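Local structure of small ribosomal subunit protein bS6 (Aquifex aeolicus, 2J5A) at residues T6-T19 / F61-E74. The protein probably binds 16S ribosomal RNA together with protein bS18, as a structural component of the small ribosomal subunit. Sequence-based numbering, arbitrary orientation.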
# COMPACT_ATOMS: atom_id res chain seq x y z
N THR A 6 -10.51 19.20 1.94
CA THR A 6 -10.49 18.12 0.95
C THR A 6 -9.13 17.40 0.87
O THR A 6 -9.03 16.32 0.29
CB THR A 6 -10.95 18.59 -0.45
OG1 THR A 6 -9.96 19.44 -1.04
CG2 THR A 6 -12.31 19.31 -0.36
N LEU A 7 -8.09 17.99 1.44
CA LEU A 7 -6.83 17.29 1.64
C LEU A 7 -7.07 16.22 2.70
O LEU A 7 -7.36 16.54 3.86
CB LEU A 7 -5.72 18.26 2.07
CG LEU A 7 -4.25 17.85 1.92
CD1 LEU A 7 -3.65 17.40 3.24
CD2 LEU A 7 -4.07 16.77 0.86
N ARG A 8 -6.99 14.95 2.28
CA ARG A 8 -7.20 13.80 3.17
C ARG A 8 -5.95 12.94 3.27
O ARG A 8 -5.13 12.92 2.35
CB ARG A 8 -8.37 12.95 2.68
CG ARG A 8 -9.65 13.08 3.50
CD ARG A 8 -10.71 13.93 2.82
NE ARG A 8 -12.06 13.52 3.23
CZ ARG A 8 -13.16 14.28 3.14
NH1 ARG A 8 -13.11 15.53 2.66
NH2 ARG A 8 -14.33 13.78 3.54
N TYR A 9 -5.86 12.22 4.40
CA TYR A 9 -4.72 11.38 4.70
C TYR A 9 -5.15 9.89 4.70
O TYR A 9 -6.22 9.52 5.20
CB TYR A 9 -4.07 11.78 6.03
CG TYR A 9 -3.61 13.22 6.02
CD1 TYR A 9 -4.52 14.25 6.23
CD2 TYR A 9 -2.30 13.55 5.78
CE1 TYR A 9 -4.12 15.58 6.20
CE2 TYR A 9 -1.88 14.88 5.75
CZ TYR A 9 -2.81 15.89 5.97
OH TYR A 9 -2.42 17.21 5.94
N TYR A 10 -4.29 9.06 4.11
CA TYR A 10 -4.60 7.65 3.93
C TYR A 10 -3.39 6.81 4.24
O TYR A 10 -2.24 7.26 4.16
CB TYR A 10 -5.07 7.38 2.50
CG TYR A 10 -6.29 8.17 2.05
CD1 TYR A 10 -7.58 7.72 2.31
CD2 TYR A 10 -6.16 9.37 1.34
CE1 TYR A 10 -8.70 8.44 1.90
CE2 TYR A 10 -7.28 10.09 0.91
CZ TYR A 10 -8.54 9.62 1.21
OH TYR A 10 -9.67 10.32 0.80
N GLU A 11 -3.66 5.57 4.60
CA GLU A 11 -2.65 4.57 4.82
C GLU A 11 -3.04 3.34 4.02
O GLU A 11 -4.21 2.95 4.05
CB GLU A 11 -2.54 4.23 6.29
CG GLU A 11 -1.47 3.22 6.59
CD GLU A 11 -1.24 3.08 8.06
OE1 GLU A 11 -0.75 4.05 8.68
OE2 GLU A 11 -1.54 1.99 8.61
N THR A 12 -2.06 2.76 3.31
CA THR A 12 -2.24 1.55 2.51
C THR A 12 -1.25 0.50 2.99
O THR A 12 -0.09 0.80 3.22
CB THR A 12 -1.99 1.82 1.00
OG1 THR A 12 -2.93 2.79 0.53
CG2 THR A 12 -2.10 0.58 0.18
N VAL A 13 -1.72 -0.71 3.16
CA VAL A 13 -0.91 -1.86 3.51
C VAL A 13 -1.27 -2.93 2.49
O VAL A 13 -2.45 -3.18 2.26
CB VAL A 13 -1.22 -2.39 4.94
CG1 VAL A 13 -0.37 -3.61 5.26
CG2 VAL A 13 -1.04 -1.33 5.99
N PHE A 14 -0.26 -3.56 1.89
CA PHE A 14 -0.48 -4.64 0.95
C PHE A 14 0.59 -5.73 1.10
O PHE A 14 1.69 -5.48 1.63
CB PHE A 14 -0.55 -4.11 -0.48
CG PHE A 14 0.71 -3.46 -0.96
CD1 PHE A 14 1.02 -2.17 -0.59
CD2 PHE A 14 1.62 -4.17 -1.76
CE1 PHE A 14 2.19 -1.58 -1.03
CE2 PHE A 14 2.79 -3.57 -2.19
CZ PHE A 14 3.07 -2.29 -1.84
N ALA A 15 0.22 -6.94 0.66
CA ALA A 15 1.02 -8.15 0.82
C ALA A 15 1.33 -8.71 -0.56
O ALA A 15 0.43 -8.94 -1.35
CB ALA A 15 0.27 -9.19 1.64
N VAL A 16 2.62 -8.90 -0.83
CA VAL A 16 3.12 -9.39 -2.13
C VAL A 16 3.41 -10.89 -2.04
O VAL A 16 3.94 -11.36 -1.03
CB VAL A 16 4.39 -8.64 -2.52
CG1 VAL A 16 5.00 -9.22 -3.78
CG2 VAL A 16 4.10 -7.16 -2.67
N LYS A 17 3.07 -11.65 -3.09
CA LYS A 17 3.22 -13.11 -3.02
C LYS A 17 4.70 -13.46 -2.84
O LYS A 17 5.58 -12.73 -3.31
CB LYS A 17 2.55 -13.87 -4.19
CG LYS A 17 3.07 -13.58 -5.58
CD LYS A 17 2.49 -14.55 -6.65
CE LYS A 17 0.96 -14.50 -6.76
NZ LYS A 17 0.47 -14.55 -8.21
N PRO A 18 4.98 -14.52 -2.05
CA PRO A 18 6.36 -14.80 -1.61
C PRO A 18 7.31 -15.41 -2.66
O PRO A 18 8.45 -15.66 -2.33
CB PRO A 18 6.16 -15.78 -0.44
CG PRO A 18 4.89 -16.47 -0.73
CD PRO A 18 4.02 -15.48 -1.50
N THR A 19 6.84 -15.65 -3.88
CA THR A 19 7.65 -16.24 -4.96
C THR A 19 8.38 -15.20 -5.82
O THR A 19 9.13 -15.57 -6.72
CB THR A 19 6.76 -17.06 -5.92
OG1 THR A 19 5.86 -16.17 -6.61
CG2 THR A 19 5.96 -18.12 -5.16
N PHE A 61 -0.60 -19.80 -0.31
CA PHE A 61 0.60 -19.20 0.25
C PHE A 61 0.40 -19.04 1.74
O PHE A 61 -0.69 -18.74 2.18
CB PHE A 61 0.87 -17.84 -0.39
CG PHE A 61 1.25 -17.93 -1.83
CD1 PHE A 61 2.44 -18.54 -2.20
CD2 PHE A 61 0.43 -17.40 -2.81
CE1 PHE A 61 2.81 -18.62 -3.53
CE2 PHE A 61 0.78 -17.49 -4.15
CZ PHE A 61 1.97 -18.10 -4.51
N ASN A 62 1.46 -19.26 2.51
CA ASN A 62 1.41 -19.17 3.97
C ASN A 62 2.19 -17.99 4.49
O ASN A 62 2.12 -17.70 5.67
CB ASN A 62 2.01 -20.44 4.60
CG ASN A 62 1.27 -21.70 4.21
OD1 ASN A 62 0.04 -21.74 4.24
ND2 ASN A 62 2.03 -22.74 3.85
N ASN A 63 2.98 -17.37 3.62
CA ASN A 63 3.78 -16.20 3.97
C ASN A 63 3.56 -15.13 2.90
O ASN A 63 3.05 -15.43 1.82
CB ASN A 63 5.28 -16.56 4.03
CG ASN A 63 5.60 -17.63 5.07
OD1 ASN A 63 5.74 -17.33 6.28
ND2 ASN A 63 5.70 -18.87 4.62
N ALA A 64 3.95 -13.89 3.19
CA ALA A 64 3.88 -12.82 2.19
C ALA A 64 4.75 -11.63 2.58
O ALA A 64 5.07 -11.47 3.74
CB ALA A 64 2.43 -12.37 2.00
N ARG A 65 5.11 -10.80 1.61
CA ARG A 65 5.89 -9.60 1.86
C ARG A 65 4.98 -8.37 2.07
O ARG A 65 4.25 -7.96 1.15
CB ARG A 65 6.86 -9.35 0.70
CG ARG A 65 7.68 -8.08 0.86
CD ARG A 65 8.49 -8.07 2.14
NE ARG A 65 9.59 -7.12 2.03
CZ ARG A 65 10.75 -7.38 1.42
NH1 ARG A 65 10.99 -8.57 0.88
NH2 ARG A 65 11.67 -6.44 1.36
N TYR A 66 5.07 -7.77 3.26
CA TYR A 66 4.22 -6.66 3.65
C TYR A 66 4.93 -5.34 3.55
O TYR A 66 6.02 -5.18 4.10
CB TYR A 66 3.73 -6.83 5.10
CG TYR A 66 2.51 -7.72 5.25
CD1 TYR A 66 2.65 -9.08 5.44
CD2 TYR A 66 1.24 -7.20 5.24
CE1 TYR A 66 1.56 -9.91 5.59
CE2 TYR A 66 0.13 -8.02 5.40
CZ TYR A 66 0.31 -9.38 5.58
OH TYR A 66 -0.76 -10.21 5.74
N PHE A 67 4.29 -4.40 2.86
CA PHE A 67 4.70 -3.01 2.82
C PHE A 67 3.55 -2.11 3.33
O PHE A 67 2.39 -2.47 3.23
CB PHE A 67 5.07 -2.56 1.39
CG PHE A 67 6.24 -3.29 0.79
CD1 PHE A 67 7.54 -2.95 1.14
CD2 PHE A 67 6.06 -4.28 -0.17
CE1 PHE A 67 8.60 -3.58 0.59
CE2 PHE A 67 7.14 -4.92 -0.73
CZ PHE A 67 8.42 -4.58 -0.34
N LEU A 68 3.91 -0.93 3.81
CA LEU A 68 2.96 0.08 4.30
C LEU A 68 3.40 1.43 3.80
O LEU A 68 4.58 1.77 3.89
CB LEU A 68 2.95 0.10 5.85
CG LEU A 68 1.98 1.04 6.58
CD1 LEU A 68 1.68 0.48 7.96
CD2 LEU A 68 2.49 2.50 6.68
N VAL A 69 2.43 2.20 3.28
CA VAL A 69 2.69 3.58 2.83
C VAL A 69 1.55 4.52 3.30
O VAL A 69 0.36 4.15 3.31
CB VAL A 69 2.94 3.64 1.27
CG1 VAL A 69 1.68 3.45 0.49
CG2 VAL A 69 3.63 4.97 0.86
N GLN A 70 1.93 5.70 3.77
CA GLN A 70 0.97 6.75 4.09
C GLN A 70 1.15 7.86 3.08
O GLN A 70 2.27 8.11 2.57
CB GLN A 70 1.14 7.30 5.50
CG GLN A 70 1.09 6.25 6.60
CD GLN A 70 1.33 6.86 7.96
OE1 GLN A 70 2.05 7.84 8.09
NE2 GLN A 70 0.72 6.27 9.00
N PHE A 71 0.04 8.50 2.76
CA PHE A 71 0.04 9.53 1.76
C PHE A 71 -1.13 10.49 1.98
O PHE A 71 -2.07 10.18 2.73
CB PHE A 71 0.02 8.92 0.35
CG PHE A 71 -1.26 8.18 0.00
CD1 PHE A 71 -1.42 6.85 0.35
CD2 PHE A 71 -2.27 8.81 -0.70
CE1 PHE A 71 -2.58 6.16 0.02
CE2 PHE A 71 -3.46 8.13 -1.03
CZ PHE A 71 -3.60 6.79 -0.67
N LYS A 72 -1.01 11.67 1.38
CA LYS A 72 -2.08 12.67 1.41
C LYS A 72 -2.49 13.02 -0.01
O LYS A 72 -1.68 12.94 -0.93
CB LYS A 72 -1.67 13.91 2.23
CG LYS A 72 -0.48 14.72 1.71
CD LYS A 72 -0.28 15.97 2.61
CE LYS A 72 1.04 16.70 2.39
NZ LYS A 72 1.35 17.60 3.57
N THR A 73 -3.75 13.37 -0.20
CA THR A 73 -4.24 13.72 -1.54
C THR A 73 -5.55 14.49 -1.48
O THR A 73 -6.34 14.30 -0.56
CB THR A 73 -4.49 12.46 -2.41
OG1 THR A 73 -4.74 12.86 -3.77
CG2 THR A 73 -5.68 11.67 -1.91
N GLU A 74 -5.77 15.32 -2.49
CA GLU A 74 -7.08 15.97 -2.69
C GLU A 74 -7.97 15.16 -3.65
O GLU A 74 -9.15 15.47 -3.83
CB GLU A 74 -6.88 17.43 -3.14
CG GLU A 74 -5.89 18.18 -2.21
CD GLU A 74 -6.24 19.65 -1.95
OE1 GLU A 74 -7.31 19.94 -1.36
OE2 GLU A 74 -5.40 20.52 -2.28
O HOH W 1 -10.12 14.32 -0.70
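F71 offers one ring face to Y10, whose CB lies 3.9 Å from the F71 centroid and 25° off the ring normal, a CH-pi contact. The two rings are near parallel but slid apart. F71 CG sits between backbone N and carbonyl carbon (chi1 67°), which turns the ring over Y10 CB and sets F71 CE1, at its edge, 3.4 Å from T12 OG1, a hydroxyl hydrogen-bonded to N97. F14 and F67 share that side of the sheet with Y10 and F71, F14 CZ touching F67 CB at 3.8 Å.

On the opposite side, Q70 NE2 donates to E11 OE1 at 2.7 Å, nearly straight (175°) and in the amide plane, while E11 OE2 lies against L68 CD1. With an alanine here instead of E11, the Q70 amide would probably lose this acceptor and L68 CD1 part of its cover. A15 CB stands over the Y66 ring, 4.0 Å from its centroid.

Alternate pairs from R8–T73 to V16–R65 are doubly hydrogen-bonded, fixing an antiparallel register. P18 CD lies over a face of the F61 ring, 3.5 Å from F61 CD1.

These are the two central strands of the four-stranded antiparallel sheet of a ferredoxin-like fold: 63-73 adjoins 41-53, and 8-16 adjoins 92-100. On the F71 side, helix 22-38 meets F14, V69 and F71, with F29 stacked on F67, and helix 78-88 meets Y10, T12 and T73.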